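Local coordinates for EreC (Klebsiella pneumoniae, PDB 6XCQ), which probably hydrolyses the lactone ring of macrolide antibiotics such as erythromycin, an esterase activity that confers macrolide resistance, at residues A[54-67]-A[79-92]. The protein carries 1 engineered substitution. Residues are numbered along the deposited sequence; the frame is centred on the assembly and turned at random.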
# COMPACT_ATOMS: atom_id res chain seq x y z
N THR A 54 20.36 -11.38 2.41
CA THR A 54 20.01 -12.74 1.99
C THR A 54 19.53 -13.61 3.14
O THR A 54 18.50 -14.29 2.97
CB THR A 54 21.19 -13.38 1.24
OG1 THR A 54 21.34 -12.76 -0.04
CG2 THR A 54 20.95 -14.86 1.03
N PRO A 55 20.16 -13.61 4.33
CA PRO A 55 19.61 -14.41 5.44
C PRO A 55 18.18 -14.05 5.82
O PRO A 55 17.36 -14.94 6.05
CB PRO A 55 20.58 -14.11 6.59
CG PRO A 55 21.83 -13.80 5.93
CD PRO A 55 21.45 -13.02 4.71
N LEU A 56 17.86 -12.75 5.92
CA LEU A 56 16.51 -12.41 6.34
C LEU A 56 15.49 -12.69 5.25
O LEU A 56 14.32 -12.92 5.56
CB LEU A 56 16.45 -10.94 6.80
CG LEU A 56 16.41 -9.74 5.85
CD1 LEU A 56 14.99 -9.49 5.33
CD2 LEU A 56 16.93 -8.50 6.56
N VAL A 57 15.92 -12.72 3.99
CA VAL A 57 14.97 -12.97 2.91
C VAL A 57 14.76 -14.47 2.68
O VAL A 57 13.69 -14.86 2.17
CB VAL A 57 15.45 -12.23 1.65
CG1 VAL A 57 14.67 -12.66 0.41
CG2 VAL A 57 15.28 -10.72 1.86
N GLU A 58 15.71 -15.32 3.06
CA GLU A 58 15.47 -16.77 3.02
C GLU A 58 14.30 -17.13 3.91
O GLU A 58 14.23 -16.72 5.07
CB GLU A 58 16.71 -17.55 3.48
CG GLU A 58 18.02 -17.15 2.81
CD GLU A 58 19.24 -17.82 3.45
OE1 GLU A 58 20.24 -18.02 2.72
OE2 GLU A 58 19.20 -18.13 4.66
N GLY A 59 13.38 -17.92 3.37
CA GLY A 59 12.21 -18.28 4.13
C GLY A 59 11.13 -17.23 4.18
O GLY A 59 10.06 -17.48 4.76
N ALA A 60 11.37 -16.05 3.60
CA ALA A 60 10.33 -15.04 3.49
C ALA A 60 9.43 -15.34 2.29
O ALA A 60 9.91 -15.71 1.21
CB ALA A 60 10.96 -13.65 3.35
N ARG A 61 8.12 -15.17 2.48
CA ARG A 61 7.19 -15.13 1.37
C ARG A 61 6.55 -13.76 1.17
O ARG A 61 5.94 -13.53 0.12
CB ARG A 61 6.09 -16.18 1.54
CG ARG A 61 6.59 -17.62 1.51
CD ARG A 61 5.40 -18.57 1.46
NE ARG A 61 4.53 -18.23 0.34
CZ ARG A 61 3.28 -18.66 0.20
NH1 ARG A 61 2.74 -19.45 1.12
NH2 ARG A 61 2.57 -18.28 -0.85
N ILE A 62 6.68 -12.86 2.14
CA ILE A 62 6.16 -11.49 2.05
C ILE A 62 7.29 -10.55 2.47
O ILE A 62 7.73 -10.60 3.62
CB ILE A 62 4.94 -11.28 2.95
CG1 ILE A 62 3.85 -12.32 2.67
CG2 ILE A 62 4.37 -9.89 2.76
CD1 ILE A 62 3.07 -12.69 3.87
N VAL A 63 7.75 -9.70 1.55
CA VAL A 63 8.76 -8.70 1.86
C VAL A 63 8.19 -7.33 1.50
O VAL A 63 7.81 -7.08 0.35
CB VAL A 63 10.08 -8.95 1.12
CG1 VAL A 63 11.05 -7.78 1.37
CG2 VAL A 63 10.72 -10.25 1.62
N GLY A 64 8.14 -6.44 2.49
CA GLY A 64 7.69 -5.08 2.25
C GLY A 64 8.88 -4.17 1.98
O GLY A 64 9.87 -4.20 2.71
N LEU A 65 8.78 -3.38 0.90
CA LEU A 65 9.73 -2.32 0.57
C LEU A 65 9.03 -0.99 0.84
O LEU A 65 8.06 -0.64 0.15
CB LEU A 65 10.19 -2.40 -0.89
CG LEU A 65 10.82 -3.72 -1.38
CD1 LEU A 65 11.08 -3.64 -2.88
CD2 LEU A 65 12.12 -4.03 -0.65
N GLY A 66 9.49 -0.27 1.86
CA GLY A 66 8.81 0.91 2.34
C GLY A 66 9.13 2.16 1.55
O GLY A 66 9.70 2.15 0.46
N GLU A 67 8.69 3.28 2.12
CA GLU A 67 9.14 4.60 1.72
C GLU A 67 8.83 5.49 2.90
O GLU A 67 7.74 5.39 3.48
CB GLU A 67 8.46 5.09 0.42
CG GLU A 67 6.95 4.98 0.41
CD GLU A 67 6.32 5.48 -0.89
OE1 GLU A 67 7.05 5.69 -1.88
OE2 GLU A 67 5.10 5.69 -0.91
N ARG A 79 13.32 1.23 -4.75
CA ARG A 79 12.35 0.14 -4.86
C ARG A 79 12.61 -0.70 -6.10
O ARG A 79 12.58 -1.93 -6.04
CB ARG A 79 10.92 0.68 -4.89
CG ARG A 79 10.41 1.09 -3.53
CD ARG A 79 9.03 1.67 -3.63
NE ARG A 79 8.37 1.59 -2.33
CZ ARG A 79 7.14 2.03 -2.09
NH1 ARG A 79 6.44 2.61 -3.06
NH2 ARG A 79 6.63 1.90 -0.87
N ALA A 80 12.87 -0.05 -7.24
CA ALA A 80 13.15 -0.80 -8.46
C ALA A 80 14.38 -1.68 -8.29
O ALA A 80 14.38 -2.84 -8.71
CB ALA A 80 13.33 0.16 -9.63
N SER A 81 15.42 -1.16 -7.64
CA SER A 81 16.62 -1.97 -7.43
C SER A 81 16.32 -3.18 -6.54
O SER A 81 16.77 -4.29 -6.81
CB SER A 81 17.73 -1.12 -6.81
OG SER A 81 18.24 -0.22 -7.78
N LEU A 82 15.58 -2.97 -5.46
CA LEU A 82 15.32 -4.08 -4.55
C LEU A 82 14.32 -5.07 -5.15
O LEU A 82 14.35 -6.25 -4.81
CB LEU A 82 14.85 -3.55 -3.21
CG LEU A 82 16.05 -3.05 -2.39
CD1 LEU A 82 15.63 -2.18 -1.22
CD2 LEU A 82 16.85 -4.24 -1.91
N ILE A 83 13.44 -4.60 -6.03
CA ILE A 83 12.60 -5.53 -6.80
C ILE A 83 13.49 -6.44 -7.65
O ILE A 83 13.34 -7.67 -7.64
CB ILE A 83 11.58 -4.75 -7.65
CG1 ILE A 83 10.51 -4.13 -6.74
CG2 ILE A 83 10.90 -5.65 -8.67
CD1 ILE A 83 9.69 -3.02 -7.41
N ARG A 84 14.47 -5.85 -8.35
CA ARG A 84 15.42 -6.66 -9.12
C ARG A 84 16.08 -7.72 -8.25
O ARG A 84 16.16 -8.89 -8.64
CB ARG A 84 16.49 -5.76 -9.75
CG ARG A 84 16.10 -5.17 -11.10
CD ARG A 84 17.33 -4.75 -11.87
NE ARG A 84 18.06 -5.93 -12.34
CZ ARG A 84 19.33 -5.92 -12.72
NH1 ARG A 84 20.03 -4.79 -12.70
NH2 ARG A 84 19.90 -7.05 -13.13
N TYR A 85 16.55 -7.33 -7.07
CA TYR A 85 17.21 -8.29 -6.18
C TYR A 85 16.26 -9.41 -5.75
O TYR A 85 16.62 -10.59 -5.76
CB TYR A 85 17.77 -7.56 -4.96
CG TYR A 85 18.16 -8.47 -3.83
CD1 TYR A 85 19.31 -9.26 -3.91
CD2 TYR A 85 17.40 -8.54 -2.68
CE1 TYR A 85 19.68 -10.08 -2.87
CE2 TYR A 85 17.76 -9.35 -1.63
CZ TYR A 85 18.90 -10.12 -1.73
OH TYR A 85 19.25 -10.93 -0.68
N LEU A 86 15.04 -9.05 -5.34
CA LEU A 86 14.11 -10.06 -4.84
C LEU A 86 13.63 -10.96 -5.97
O LEU A 86 13.48 -12.18 -5.79
CB LEU A 86 12.93 -9.39 -4.15
CG LEU A 86 13.27 -8.67 -2.84
CD1 LEU A 86 12.10 -7.79 -2.37
CD2 LEU A 86 13.66 -9.70 -1.81
N VAL A 87 13.40 -10.39 -7.15
CA VAL A 87 12.93 -11.18 -8.28
C VAL A 87 14.05 -12.07 -8.80
O VAL A 87 13.90 -13.29 -8.92
CB VAL A 87 12.37 -10.27 -9.38
CG1 VAL A 87 12.22 -11.06 -10.69
CG2 VAL A 87 11.04 -9.70 -8.96
N GLU A 88 15.21 -11.47 -9.09
CA GLU A 88 16.24 -12.22 -9.80
C GLU A 88 17.06 -13.12 -8.90
O GLU A 88 17.65 -14.09 -9.40
CB GLU A 88 17.16 -11.27 -10.55
CG GLU A 88 16.44 -10.48 -11.59
CD GLU A 88 17.37 -9.51 -12.26
OE1 GLU A 88 18.59 -9.70 -12.12
OE2 GLU A 88 16.88 -8.56 -12.90
N ARG A 89 17.10 -12.86 -7.60
CA ARG A 89 17.93 -13.68 -6.73
C ARG A 89 17.15 -14.50 -5.73
O ARG A 89 17.70 -15.47 -5.19
CB ARG A 89 18.95 -12.81 -5.98
CG ARG A 89 19.99 -12.22 -6.91
CD ARG A 89 20.88 -13.32 -7.52
NE ARG A 89 22.02 -12.76 -8.25
CZ ARG A 89 23.15 -12.36 -7.68
NH1 ARG A 89 23.32 -12.48 -6.37
NH2 ARG A 89 24.12 -11.85 -8.43
N HIS A 90 15.88 -14.17 -5.48
CA HIS A 90 15.06 -14.94 -4.55
C HIS A 90 13.71 -15.33 -5.15
O HIS A 90 12.85 -15.82 -4.42
CB HIS A 90 14.88 -14.16 -3.24
CG HIS A 90 16.14 -14.01 -2.46
ND1 HIS A 90 16.62 -15.00 -1.63
CD2 HIS A 90 17.03 -12.99 -2.37
CE1 HIS A 90 17.75 -14.60 -1.08
NE2 HIS A 90 18.02 -13.38 -1.50
N ASP A 91 13.51 -15.11 -6.45
CA ASP A 91 12.36 -15.65 -7.19
C ASP A 91 11.01 -15.11 -6.70
O ASP A 91 10.00 -15.81 -6.76
CB ASP A 91 12.35 -17.18 -7.14
CG ASP A 91 13.12 -17.80 -8.27
OD1 ASP A 91 12.68 -17.65 -9.43
OD2 ASP A 91 14.17 -18.43 -8.00
N PHE A 92 10.97 -13.87 -6.22
CA PHE A 92 9.68 -13.25 -5.95
C PHE A 92 8.92 -13.05 -7.25
O PHE A 92 9.52 -12.79 -8.30
CB PHE A 92 9.88 -11.94 -5.18
CG PHE A 92 9.99 -12.15 -3.72
CD1 PHE A 92 11.12 -12.75 -3.19
CD2 PHE A 92 8.94 -11.85 -2.87
CE1 PHE A 92 11.23 -13.00 -1.83
CE2 PHE A 92 9.04 -12.10 -1.52
CZ PHE A 92 10.18 -12.67 -1.00
O HOH W 1 4.01 3.00 -1.25
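Val57 lays its CG1 methyl over the imidazole of His90, a CH-pi contact 3.6 Å from CG1 to the ring centroid and only 13° off the normal. The contact belongs to a beta-alpha unit of a mixed sheet flanked by helices: strand 62-65 leads into helix 73-90, whose segment 79-90 packs back over it, the axes 10.0 Å apart at closest and nearly antiparallel at 162°. CG1 faces the ring because it stands anti to the backbone N. His90 NE2 donates to Tyr85 OH, which is tilted somewhat from the imidazole plane, and that hydroxyl also shares a 2.9 Å hydrogen bond with Thr54 OG1, which lies in the plane of the tyrosine ring; two bonds thus tie the phenol to helix 54-57 and the histidine. Along the strand every second side chain faces the helix: Val63 sets CG2 3.6 Å from Phe92 CZ, the two side chains crossing at about a right angle, and Leu65 brings both CD1 and CD2 to 3.8 Å from Leu82 CB. Ile302 of the neighbouring strand 301-304 touches Leu65 and Phe92. At the strand's C-terminal end, extended Arg79 directs NE and NH2 to Leu65 O and NE to Gly66 O, all weak and well bent. Glu67, whose OE2 also bonds His70, stacks its carboxylate over the guanidinium, the planes 14° apart: a salt bridge of charges only, Glu67 OE1 3.4 Å from Arg79 NH1 and well out of the guanidinium plane, with no N-H pointing at it.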